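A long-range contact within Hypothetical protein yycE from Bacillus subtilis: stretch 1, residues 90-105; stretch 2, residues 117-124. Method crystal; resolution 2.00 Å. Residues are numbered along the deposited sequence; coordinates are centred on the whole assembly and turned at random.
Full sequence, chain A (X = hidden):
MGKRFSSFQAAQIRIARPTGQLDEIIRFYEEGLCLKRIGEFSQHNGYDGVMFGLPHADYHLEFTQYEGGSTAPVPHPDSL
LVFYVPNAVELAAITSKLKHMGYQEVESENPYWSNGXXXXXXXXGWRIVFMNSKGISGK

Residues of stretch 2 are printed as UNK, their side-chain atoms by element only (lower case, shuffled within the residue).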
# COMPACT_ATOMS: atom_id res chain seq x y z
N GLU A 90 0.02 16.89 -16.48
CA GLU A 90 -1.00 16.05 -15.85
C GLU A 90 -0.84 16.12 -14.34
O GLU A 90 -1.82 16.18 -13.60
CB GLU A 90 -0.86 14.60 -16.29
CG GLU A 90 -0.99 14.39 -17.76
CD GLU A 90 -0.90 12.93 -18.12
OE1 GLU A 90 -0.08 12.23 -17.48
OE2 GLU A 90 -1.62 12.49 -19.03
N LEU A 91 0.40 16.11 -13.88
CA LEU A 91 0.68 16.19 -12.45
C LEU A 91 0.04 17.47 -11.91
O LEU A 91 -0.76 17.43 -10.97
CB LEU A 91 2.19 16.18 -12.20
CG LEU A 91 2.71 15.92 -10.79
CD1 LEU A 91 4.17 15.51 -10.86
CD2 LEU A 91 2.54 17.16 -9.91
N ALA A 92 0.36 18.60 -12.52
CA ALA A 92 -0.19 19.89 -12.10
C ALA A 92 -1.72 19.89 -12.09
O ALA A 92 -2.35 20.44 -11.18
CB ALA A 92 0.32 21.00 -13.00
N ALA A 93 -2.31 19.27 -13.11
CA ALA A 93 -3.76 19.21 -13.24
C ALA A 93 -4.45 18.43 -12.13
O ALA A 93 -5.43 18.90 -11.56
CB ALA A 93 -4.13 18.61 -14.58
N ILE A 94 -3.94 17.24 -11.82
CA ILE A 94 -4.56 16.43 -10.78
C ILE A 94 -4.41 17.05 -9.39
O ILE A 94 -5.39 17.16 -8.64
CB ILE A 94 -4.02 14.97 -10.79
CG1 ILE A 94 -4.81 14.13 -9.77
CG2 ILE A 94 -2.54 14.93 -10.45
CD1 ILE A 94 -6.32 14.18 -9.97
N THR A 95 -3.20 17.48 -9.05
CA THR A 95 -2.97 18.08 -7.74
C THR A 95 -3.78 19.37 -7.57
O THR A 95 -4.21 19.70 -6.47
CB THR A 95 -1.47 18.40 -7.53
OG1 THR A 95 -1.01 19.26 -8.57
CG2 THR A 95 -0.64 17.12 -7.51
N SER A 96 -4.00 20.08 -8.68
CA SER A 96 -4.76 21.32 -8.65
C SER A 96 -6.23 21.05 -8.42
O SER A 96 -6.91 21.79 -7.70
CB SER A 96 -4.59 22.06 -9.97
OG SER A 96 -5.36 23.25 -9.97
N LYS A 97 -6.73 19.98 -9.02
CA LYS A 97 -8.13 19.59 -8.87
C LYS A 97 -8.41 19.20 -7.42
O LYS A 97 -9.45 19.55 -6.86
CB LYS A 97 -8.43 18.41 -9.80
CG LYS A 97 -9.84 17.85 -9.66
CD LYS A 97 -10.05 16.63 -10.54
CE LYS A 97 -11.43 16.03 -10.32
NZ LYS A 97 -11.66 14.82 -11.16
N LEU A 98 -7.48 18.47 -6.81
CA LEU A 98 -7.63 18.02 -5.43
C LEU A 98 -7.62 19.18 -4.44
O LEU A 98 -8.39 19.19 -3.48
CB LEU A 98 -6.53 17.01 -5.08
CG LEU A 98 -6.56 15.68 -5.85
CD1 LEU A 98 -5.36 14.84 -5.45
CD2 LEU A 98 -7.86 14.93 -5.57
N LYS A 99 -6.75 20.16 -4.66
CA LYS A 99 -6.68 21.32 -3.78
C LYS A 99 -7.94 22.17 -3.92
O LYS A 99 -8.44 22.73 -2.94
CB LYS A 99 -5.43 22.16 -4.09
CG LYS A 99 -4.12 21.39 -3.92
CD LYS A 99 -2.92 22.27 -4.16
CE LYS A 99 -2.75 23.29 -3.05
NZ LYS A 99 -1.48 24.06 -3.18
N HIS A 100 -8.47 22.26 -5.14
CA HIS A 100 -9.67 23.04 -5.38
C HIS A 100 -10.90 22.32 -4.82
O HIS A 100 -11.94 22.94 -4.58
CB HIS A 100 -9.83 23.32 -6.87
CG HIS A 100 -8.81 24.27 -7.41
ND1 HIS A 100 -8.88 24.81 -8.67
CD2 HIS A 100 -7.69 24.79 -6.84
CE1 HIS A 100 -7.85 25.62 -8.86
NE2 HIS A 100 -7.12 25.63 -7.76
N MET A 101 -10.76 21.01 -4.60
CA MET A 101 -11.84 20.22 -4.02
C MET A 101 -11.78 20.37 -2.50
O MET A 101 -12.70 19.98 -1.79
CB MET A 101 -11.72 18.74 -4.42
CG MET A 101 -12.21 18.45 -5.84
SD MET A 101 -12.00 16.74 -6.30
CE MET A 101 -13.38 16.05 -5.52
N GLY A 102 -10.68 20.95 -2.00
CA GLY A 102 -10.54 21.16 -0.57
C GLY A 102 -9.44 20.42 0.16
O GLY A 102 -9.25 20.62 1.36
N TYR A 103 -8.70 19.57 -0.55
CA TYR A 103 -7.63 18.80 0.08
C TYR A 103 -6.33 19.59 0.21
O TYR A 103 -5.94 20.32 -0.69
CB TYR A 103 -7.43 17.50 -0.70
CG TYR A 103 -8.71 16.69 -0.77
CD1 TYR A 103 -9.24 16.11 0.38
CD2 TYR A 103 -9.44 16.60 -1.96
CE1 TYR A 103 -10.47 15.46 0.36
CE2 TYR A 103 -10.67 15.94 -2.00
CZ TYR A 103 -11.19 15.38 -0.83
OH TYR A 103 -12.42 14.77 -0.83
N GLN A 104 -5.68 19.43 1.36
CA GLN A 104 -4.45 20.14 1.71
C GLN A 104 -3.18 19.60 1.10
O GLN A 104 -2.94 18.40 1.09
CB GLN A 104 -4.24 20.11 3.22
CG GLN A 104 -5.40 20.61 4.01
CD GLN A 104 -5.63 22.09 3.81
OE1 GLN A 104 -6.77 22.54 3.65
NE2 GLN A 104 -4.55 22.86 3.81
N GLU A 105 -2.34 20.51 0.61
CA GLU A 105 -1.05 20.11 0.09
C GLU A 105 -0.17 20.30 1.33
O GLU A 105 -0.28 21.31 2.03
CB GLU A 105 -0.54 21.04 -1.02
CG GLU A 105 0.76 20.51 -1.64
CD GLU A 105 1.45 21.50 -2.57
OE1 GLU A 105 0.76 22.16 -3.37
OE2 GLU A 105 2.69 21.61 -2.49
N UNK A 117 8.02 17.14 -6.47
CA UNK A 117 6.92 16.31 -6.01
C UNK A 117 5.91 17.11 -5.22
O UNK A 117 6.27 18.11 -4.59
N UNK A 118 4.65 16.69 -5.27
CA UNK A 118 3.57 17.36 -4.54
C UNK A 118 2.87 16.34 -3.65
O UNK A 118 2.44 15.29 -4.13
c UNK A 118 3.17 19.05 -6.36
c UNK A 118 1.37 18.57 -4.70
c UNK A 118 2.53 17.97 -5.50
N UNK A 119 2.74 16.66 -2.37
CA UNK A 119 2.08 15.77 -1.42
C UNK A 119 0.74 16.33 -0.97
O UNK A 119 0.65 17.45 -0.47
c UNK A 119 2.96 15.54 -0.17
o UNK A 119 4.23 15.01 -0.57
c UNK A 119 2.28 14.55 0.78
N UNK A 120 -0.31 15.54 -1.16
CA UNK A 120 -1.67 15.92 -0.78
C UNK A 120 -2.15 14.89 0.23
O UNK A 120 -1.96 13.69 0.01
c UNK A 120 -1.85 18.19 -2.84
c UNK A 120 -2.64 15.88 -1.99
c UNK A 120 -4.02 16.35 -1.56
c UNK A 120 -2.10 16.73 -3.16
N UNK A 121 -2.75 15.32 1.33
CA UNK A 121 -3.25 14.36 2.31
C UNK A 121 -4.66 13.91 1.94
O UNK A 121 -5.48 14.73 1.51
c UNK A 121 -1.98 15.33 4.29
c UNK A 121 -2.10 15.66 5.77
o UNK A 121 -3.01 16.43 6.13
c UNK A 121 -3.30 14.96 3.71
o UNK A 121 -1.28 15.14 6.56
N UNK A 122 -4.94 12.62 2.09
CA UNK A 122 -6.27 12.13 1.78
C UNK A 122 -7.11 12.42 3.03
O UNK A 122 -6.58 12.90 4.03
c UNK A 122 -6.22 10.64 1.39
o UNK A 122 -6.51 8.48 2.32
c UNK A 122 -6.24 9.68 2.57
o UNK A 122 -5.98 10.08 3.73
N UNK A 123 -8.43 12.17 2.99
CA UNK A 123 -9.28 12.44 4.15
C UNK A 123 -8.78 11.95 5.51
O UNK A 123 -9.08 12.56 6.55
c UNK A 123 -9.22 11.58 1.89
c UNK A 123 -10.62 11.96 2.28
c UNK A 123 -10.61 11.81 3.76
N UNK A 124 -8.01 10.86 5.52
CA UNK A 124 -7.52 10.31 6.78
C UNK A 124 -6.03 10.51 7.05
O UNK A 124 -5.45 9.82 7.88
o UNK A 124 -10.01 9.34 7.82
c UNK A 124 -9.36 8.59 7.04
c UNK A 124 -7.86 8.83 6.90
o UNK A 124 -9.89 7.66 6.39
O HOH W 1 -6.38 16.89 2.72
O HOH W 2 3.85 19.25 -1.22

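Position 117 has backbone atoms alone and lies within 4.5 Å of nothing on stretch 1; it is Gly117, the start of the strand. Position 118 carries three carbons, one bearing the other two, and its CA-to-CB bond points toward the helix. A fork of carbon alone at the first side-chain atom, with no further extension, makes it Val118. Its two methyls pack against Leu91 and Thr95, with Val118 CG2 4.1 Å from Leu91 CD2 and Val118 CG1 3.7 Å from Thr95 CG2; CG1 also lies 3.6 Å from Glu105 CD.

Position 119 is again forked at its first carbon, but one arm is an oxygen and the other a carbon, the pattern of threonine. The side chain of Thr119 makes no close contact with stretch 1, so its part is played by the backbone: the CA of Glu105 makes a CA-H...O contact with Thr119 O at 3.2 Å, and a water accepts from Thr119 N (3.0 Å) while lying 2.9 Å from Glu105 OE2.

At position 120 there are four carbons, forked at the first, with one arm two carbons long: Ile120. The short arm reaches the end of the helix and the turn beyond it, placing CG2 3.7 Å from Tyr103 CB and 4.4 Å from Leu98 CB. The long arm brings CD1 to 3.6 Å from Glu105 CB and 4.1 Å from Lys99 CG.

Position 121 has a chain of three carbons, the last bearing two oxygens, hence Glu121. Its backbone N donates to Gln104 O (3.1 Å, 160°), and a water bridges Glu121 O (2.6 Å) and Gln104 N (3.0 Å).

Two carbons, the second carrying two oxygens, identify position 122 as Asp122, whose CA-to-CB bond points away from stretch 1. At position 123 three carbons close a ring onto the backbone N, which only proline does; Pro123 CG packs 4.0 Å from Tyr103 CE1. Position 124 repeats the two-carbon carboxylate and is Asp124, out of reach of stretch 1.

The contact thus joins an apolar layer to a short backbone pairing. Val118 and Ile120 pack beneath the helix, whose direction runs 26° from that of the strand. Gly102, with positive phi in a Schellman motif, ends the helical path, and the chain then returns to pair Glu105 with Ile120 in an antiparallel bridge. The Lys99 NZ to Glu105 OE1 salt bridge (2.9 Å) ties helix to returning segment.

Stretch 2 (117-124) GVTIEDPD
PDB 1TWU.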